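Local coordinates for protein Amuc_1100 (Akkermansia muciniphila, PDB 6KNY), which is of unknown function but is a membrane protein of Akkermansia muciniphila, probably anchored by a transmembrane helix, at residues T71-Q74 / N75-T79; S99-L102 / G103-Y107. All coordinates share one frame; numbering follows the deposited sequence.

Contact 1: T71-Q74 / N75-T79; sequences TAFQ and NELKT
Phe73 and Leu77 form the tight side of this helical turn. Both are buried. The ring meets the leucine obliquely, with Phe73 CE2 4.3 Å from Leu77 CD2. Four residues apart, they fall on one side of the helix; in both, CG is anti to the backbone N (chi1 170°). There they face helix 117-134. Phe73 packs on Leu120 and Leu124, and Leu77 also rests on Leu124. Glu76 belongs to this packed face too. Its side chain touches Leu124, and its OE2 meets Lys125 in a salt bridge. Glu76 CB stays close to the preceding turn, 3.4 Å from Ala72 O.

The backbone beneath is regular alpha helix, part of helix 70-91. Four successive i to i+4 bonds join the two segments, from Thr71-Asn75 to Gln74-Lys78. The bond from Leu77 N to Phe73 O is 2.8 Å long, and its donor lies almost in line with the C=O.

The solvent side, with Lys78, Asn75 and Thr79, is looser. Partly exposed Gln74 lies between the two. Gln74 and Lys78 run side by side and point the same way, yet the closest approach of their side chains is Gln74 CG to Lys78 CE, at 4.2 Å. Lys78 CD lies 3.7 Å from Gln74 O; the chain bends again at chi4, beyond CD. The amide of Gln74 is used outside the turn, where NE2 bonds to the carbonyl of Thr109. Asn75 and Thr79 are exposed. Thr79 OG1 bonds back to Asn75 O at 2.8 Å. Thr79 N reaches the same oxygen from the opposite face of its carbonyl plane.

Contact 2: S99-L102 / G103-Y107; sequences SSWL and GFQVY
Trp101 and Gln105 cross at about a right angle, with the glutamine laid over one face of the indole. The chain between them makes a type I' beta turn, from Trp101 to Phe104, just after the short helix 97-100. Leu102 leaves helical geometry with positive phi. Gly103 follows at phi 90°, where a side chain would clash with Leu102 O. Phe104 N closes the turn on Trp101 O at 2.9 Å, approaching from above the carbonyl plane.

Gln105 CG makes a CH-pi contact with the five-membered ring of Trp101, 3.9 Å from its centroid and 18° off the normal. The glutamine chain is extended beyond CG, and this carries its amide on past CD1 toward NE1. The amide plane is only 22° from the ring plane. Trp101 also makes a cation-pi contact with Arg81 and touches Leu77, both on helix 70-91. Replacing the indole with an alanine would probably leave the Gln105 chain without the face it lies on and Arg81 without its aromatic partner.

Trp101 presents a face to Gln105, whereas Phe104 presents its ring edge, in plane, to Trp101 O. CD2 of the Phe104 ring also approaches Leu102, whose CB is 4.1 Å away. Leu102 itself packs on Leu84, Asn128 and Val131, and Phe104 on Leu124, so the turn is packed against helices 70-91 and 117-134. Gly103 O accepts a hydrogen bond from Arg147 NE, outside the turn. The Phe104 ring comes closest to 99-102 at CD2 to Leu102 O, 3.1 Å.

Contact 1 comes first along the chain, near the start of helix 70-91. Contact 2 follows the short helix 97-100 and runs into the loop before helix 117-134. Their centres are about 11 Å apart, on the same side of the chain's centre, and they touch directly. The rings of Phe73 and Phe104 pair edge-to-face, with Phe73 CZ 3.6 Å from Phe104 CD1. Leu77 places CD1 3.5 Å from Trp101 O. A probable hydrogen bond of 2.9 Å joins Gln74 NE2 to Tyr107 O. Both contacts also pack on helix 117-134, through Leu124. The loop of contact 2 is thus tied to the beginning of one helix and the flank of another.

Contact 1: T71-Q74 / N75-T79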
ATOM      1  N   THR A  71       7.851   8.716 -16.301  1.00 40.55           N
ATOM      2  CA  THR A  71       7.214   9.979 -15.933  1.00 37.31           C
ATOM      3  C   THR A  71       5.729   9.800 -15.678  1.00 31.60           C
ATOM      4  O   THR A  71       5.180  10.475 -14.797  1.00 32.73           O
ATOM      5  CB  THR A  71       7.481  11.058 -16.989  1.00 39.34           C
ATOM      6  OG1 THR A  71       6.520  10.959 -18.041  1.00 44.40           O
ATOM      7  CG2 THR A  71       8.881  10.901 -17.571  1.00 42.88           C
ATOM      8  N   ALA A  72       5.077   8.860 -16.378  1.00 33.70           N
ATOM      9  CA  ALA A  72       3.684   8.519 -16.062  1.00 32.70           C
ATOM     10  C   ALA A  72       3.546   7.956 -14.645  1.00 32.52           C
ATOM     11  O   ALA A  72       2.592   8.284 -13.928  1.00 33.47           O
ATOM     12  CB  ALA A  72       3.125   7.521 -17.078  1.00 33.20           C
ATOM     13  N   PHE A  73       4.480   7.102 -14.225  1.00 34.61           N
ATOM     14  CA  PHE A  73       4.488   6.672 -12.830  1.00 32.56           C
ATOM     15  C   PHE A  73       4.612   7.870 -11.897  1.00 30.08           C
ATOM     16  O   PHE A  73       3.812   8.040 -10.965  1.00 29.27           O
ATOM     17  CB  PHE A  73       5.627   5.694 -12.563  1.00 31.13           C
ATOM     18  CG  PHE A  73       5.831   5.419 -11.093  1.00 31.61           C
ATOM     19  CD1 PHE A  73       5.005   4.519 -10.422  1.00 33.19           C
ATOM     20  CD2 PHE A  73       6.802   6.097 -10.369  1.00 30.51           C
ATOM     21  CE1 PHE A  73       5.177   4.276  -9.060  1.00 32.03           C
ATOM     22  CE2 PHE A  73       6.975   5.853  -9.009  1.00 34.23           C
ATOM     23  CZ  PHE A  73       6.159   4.940  -8.360  1.00 32.66           C
ATOM     24  N   GLN A  74       5.623   8.707 -12.132  1.00 30.15           N
ATOM     25  CA  GLN A  74       5.879   9.856 -11.266  1.00 34.27           C
ATOM     26  C   GLN A  74       4.684  10.795 -11.224  1.00 34.46           C
ATOM     27  O   GLN A  74       4.334  11.333 -10.166  1.00 34.03           O
ATOM     28  CB  GLN A  74       7.120  10.576 -11.766  1.00 37.30           C
ATOM     29  CG  GLN A  74       7.788  11.461 -10.777  1.00 42.14           C
ATOM     30  CD  GLN A  74       9.157  11.877 -11.254  1.00 45.68           C
ATOM     31  OE1 GLN A  74       9.369  12.077 -12.451  1.00 55.19           O
ATOM     32  NE2 GLN A  74      10.104  11.976 -10.329  1.00 39.57           N
ATOM     33  N   ASN A  75       4.033  10.985 -12.370  1.00 37.98           N
ATOM     34  CA  ASN A  75       2.858  11.845 -12.422  1.00 40.80           C
ATOM     35  C   ASN A  75       1.694  11.211 -11.663  1.00 35.74           C
ATOM     36  O   ASN A  75       0.937  11.904 -10.976  1.00 36.16           O
ATOM     37  CB  ASN A  75       2.522  12.129 -13.891  1.00 46.58           C
ATOM     38  CG  ASN A  75       1.066  12.483 -14.112  1.00 53.68           C
ATOM     39  OD1 ASN A  75       0.636  13.597 -13.813  1.00 68.80           O
ATOM     40  ND2 ASN A  75       0.306  11.544 -14.660  1.00 63.95           N
ATOM     41  N   GLU A  76       1.558   9.885 -11.737  1.00 34.56           N
ATOM     42  CA  GLU A  76       0.535   9.203 -10.942  1.00 35.72           C
ATOM     43  C   GLU A  76       0.850   9.294  -9.449  1.00 31.01           C
ATOM     44  O   GLU A  76      -0.048   9.502  -8.622  1.00 27.42           O
ATOM     45  CB  GLU A  76       0.416   7.741 -11.380  1.00 40.38           C
ATOM     46  CG  GLU A  76      -0.738   6.996 -10.721  1.00 45.58           C
ATOM     47  CD  GLU A  76      -0.816   5.536 -11.155  1.00 53.70           C
ATOM     48  OE1 GLU A  76       0.247   4.924 -11.415  1.00 62.58           O
ATOM     49  OE2 GLU A  76      -1.943   5.005 -11.250  1.00 63.19           O
ATOM     50  N   LEU A  77       2.128   9.147  -9.089  1.00 30.31           N
ATOM     51  CA  LEU A  77       2.533   9.261  -7.688  1.00 29.52           C
ATOM     52  C   LEU A  77       2.175  10.629  -7.100  1.00 31.40           C
ATOM     53  O   LEU A  77       1.618  10.728  -5.998  1.00 30.55           O
ATOM     54  CB  LEU A  77       4.035   9.000  -7.567  1.00 27.01           C
ATOM     55  CG  LEU A  77       4.696   9.302  -6.212  1.00 28.32           C
ATOM     56  CD1 LEU A  77       4.081   8.455  -5.068  1.00 28.30           C
ATOM     57  CD2 LEU A  77       6.216   9.148  -6.279  1.00 26.79           C
ATOM     58  N   LYS A  78       2.517  11.683  -7.835  1.00 37.01           N
ATOM     59  CA  LYS A  78       2.247  13.047  -7.394  1.00 36.80           C
ATOM     60  C   LYS A  78       0.752  13.284  -7.231  1.00 37.13           C
ATOM     61  O   LYS A  78       0.310  13.879  -6.249  1.00 39.47           O
ATOM     62  CB  LYS A  78       2.835  14.056  -8.382  1.00 39.32           C
ATOM     63  CG  LYS A  78       4.200  14.591  -7.983  1.00 40.27           C
ATOM     64  CD  LYS A  78       5.062  14.870  -9.204  1.00 44.24           C
ATOM     65  CE  LYS A  78       6.537  14.921  -8.840  1.00 46.71           C
ATOM     66  NZ  LYS A  78       6.998  16.314  -8.585  1.00 55.37           N
ATOM     67  N   THR A  79      -0.022  12.814  -8.202  1.00 33.62           N
ATOM     68  CA  THR A  79      -1.476  12.973  -8.170  1.00 37.13           C
ATOM     69  C   THR A  79      -2.070  12.270  -6.958  1.00 35.49           C
ATOM     70  O   THR A  79      -2.882  12.843  -6.221  1.00 31.20           O
ATOM     71  CB  THR A  79      -2.099  12.420  -9.452  1.00 37.20           C
ATOM     72  OG1 THR A  79      -1.588  13.135 -10.584  1.00 37.23           O
ATOM     73  CG2 THR A  79      -3.628  12.519  -9.404  1.00 34.21           C
TER

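Contact 2: S99-L102 / G103-Y107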
ATOM      1  N   SER A  99       4.908   9.858   5.055  1.00 35.33           N
ATOM      2  CA  SER A  99       3.723   9.042   4.757  1.00 34.44           C
ATOM      3  C   SER A  99       3.059   9.441   3.443  1.00 31.79           C
ATOM      4  O   SER A  99       2.578   8.576   2.682  1.00 28.86           O
ATOM      5  CB  SER A  99       2.687   9.153   5.871  1.00 35.94           C
ATOM      6  OG  SER A  99       3.050   8.368   6.975  1.00 43.04           O
ATOM      7  N   SER A 100       2.985  10.750   3.175  1.00 27.44           N
ATOM      8  CA  SER A 100       2.168  11.199   2.051  1.00 29.54           C
ATOM      9  C   SER A 100       2.746  10.735   0.730  1.00 26.76           C
ATOM     10  O   SER A 100       2.026  10.714  -0.264  1.00 27.00           O
ATOM     11  CB  SER A 100       2.028  12.724   2.039  1.00 31.44           C
ATOM     12  OG  SER A 100       3.285  13.349   1.809  1.00 30.71           O
ATOM     13  N   TRP A 101       4.009  10.315   0.709  1.00 26.81           N
ATOM     14  CA  TRP A 101       4.618   9.817  -0.512  1.00 27.82           C
ATOM     15  C   TRP A 101       4.360   8.335  -0.751  1.00 27.88           C
ATOM     16  O   TRP A 101       4.879   7.785  -1.728  1.00 24.75           O
ATOM     17  CB  TRP A 101       6.119  10.078  -0.494  1.00 30.84           C
ATOM     18  CG  TRP A 101       6.446  11.488  -0.835  1.00 37.28           C
ATOM     19  CD1 TRP A 101       6.806  12.488   0.034  1.00 35.78           C
ATOM     20  CD2 TRP A 101       6.438  12.077  -2.144  1.00 34.60           C
ATOM     21  NE1 TRP A 101       7.024  13.655  -0.657  1.00 35.68           N
ATOM     22  CE2 TRP A 101       6.803  13.435  -1.993  1.00 35.78           C
ATOM     23  CE3 TRP A 101       6.152  11.590  -3.425  1.00 34.46           C
ATOM     24  CZ2 TRP A 101       6.890  14.311  -3.076  1.00 33.87           C
ATOM     25  CZ3 TRP A 101       6.241  12.463  -4.504  1.00 39.55           C
ATOM     26  CH2 TRP A 101       6.600  13.809  -4.323  1.00 34.38           C
ATOM     27  N   LEU A 102       3.606   7.672   0.132  1.00 26.92           N
ATOM     28  CA  LEU A 102       3.096   6.316  -0.086  1.00 29.34           C
ATOM     29  C   LEU A 102       4.205   5.273  -0.232  1.00 27.68           C
ATOM     30  O   LEU A 102       3.995   4.233  -0.869  1.00 31.08           O
ATOM     31  CB  LEU A 102       2.177   6.277  -1.315  1.00 32.20           C
ATOM     32  CG  LEU A 102       0.893   7.088  -1.141  1.00 33.48           C
ATOM     33  CD1 LEU A 102       0.182   7.260  -2.485  1.00 36.63           C
ATOM     34  CD2 LEU A 102      -0.029   6.449  -0.101  1.00 34.07           C
ATOM     35  N   GLY A 103       5.385   5.535   0.334  1.00 25.97           N
ATOM     36  CA  GLY A 103       6.543   4.670   0.205  1.00 25.80           C
ATOM     37  C   GLY A 103       7.442   4.961  -0.977  1.00 26.15           C
ATOM     38  O   GLY A 103       8.445   4.253  -1.171  1.00 25.05           O
ATOM     39  N   PHE A 104       7.132   5.978  -1.779  1.00 25.87           N
ATOM     40  CA  PHE A 104       7.862   6.209  -3.020  1.00 26.12           C
ATOM     41  C   PHE A 104       8.547   7.576  -3.042  1.00 29.81           C
ATOM     42  O   PHE A 104       8.727   8.164  -4.116  1.00 30.81           O
ATOM     43  CB  PHE A 104       6.923   6.077  -4.220  1.00 26.25           C
ATOM     44  CG  PHE A 104       6.234   4.728  -4.343  1.00 22.69           C
ATOM     45  CD1 PHE A 104       6.813   3.694  -5.084  1.00 23.42           C
ATOM     46  CD2 PHE A 104       4.989   4.509  -3.761  1.00 23.34           C
ATOM     47  CE1 PHE A 104       6.151   2.470  -5.235  1.00 23.68           C
ATOM     48  CE2 PHE A 104       4.327   3.282  -3.905  1.00 21.15           C
ATOM     49  CZ  PHE A 104       4.909   2.267  -4.629  1.00 21.45           C
ATOM     50  N   GLN A 105       8.959   8.098  -1.876  1.00 29.90           N
ATOM     51  CA  GLN A 105       9.620   9.401  -1.870  1.00 29.95           C
ATOM     52  C   GLN A 105      10.939   9.354  -2.625  1.00 30.36           C
ATOM     53  O   GLN A 105      11.403  10.378  -3.138  1.00 30.13           O
ATOM     54  CB  GLN A 105       9.856   9.905  -0.439  1.00 30.25           C
ATOM     55  CG  GLN A 105      10.331  11.378  -0.404  1.00 33.88           C
ATOM     56  CD  GLN A 105      10.372  11.975   0.997  1.00 36.76           C
ATOM     57  OE1 GLN A 105      10.563  11.262   1.982  1.00 42.12           O
ATOM     58  NE2 GLN A 105      10.189  13.295   1.089  1.00 39.64           N
ATOM     59  N   VAL A 106      11.545   8.175  -2.737  1.00 30.00           N
ATOM     60  CA  VAL A 106      12.756   8.041  -3.540  1.00 30.81           C
ATOM     61  C   VAL A 106      12.536   8.469  -4.996  1.00 29.47           C
ATOM     62  O   VAL A 106      13.498   8.763  -5.714  1.00 30.35           O
ATOM     63  CB  VAL A 106      13.248   6.579  -3.446  1.00 30.77           C
ATOM     64  CG1 VAL A 106      12.246   5.619  -4.110  1.00 30.90           C
ATOM     65  CG2 VAL A 106      14.647   6.431  -4.031  1.00 33.51           C
ATOM     66  N   TYR A 107      11.290   8.508  -5.458  1.00 27.76           N
ATOM     67  CA  TYR A 107      10.995   8.931  -6.821  1.00 29.52           C
ATOM     68  C   TYR A 107      10.279  10.281  -6.865  1.00 32.48           C
ATOM     69  O   TYR A 107       9.579  10.583  -7.840  1.00 36.07           O
ATOM     70  CB  TYR A 107      10.172   7.850  -7.525  1.00 29.08           C
ATOM     71  CG  TYR A 107      10.894   6.516  -7.603  1.00 27.75           C
ATOM     72  CD1 TYR A 107      12.136   6.416  -8.218  1.00 27.10           C
ATOM     73  CD2 TYR A 107      10.344   5.367  -7.033  1.00 28.02           C
ATOM     74  CE1 TYR A 107      12.814   5.204  -8.279  1.00 28.45           C
ATOM     75  CE2 TYR A 107      11.017   4.145  -7.087  1.00 27.97           C
ATOM     76  CZ  TYR A 107      12.248   4.069  -7.717  1.00 27.92           C
ATOM     77  OH  TYR A 107      12.937   2.866  -7.798  1.00 29.80           O
TER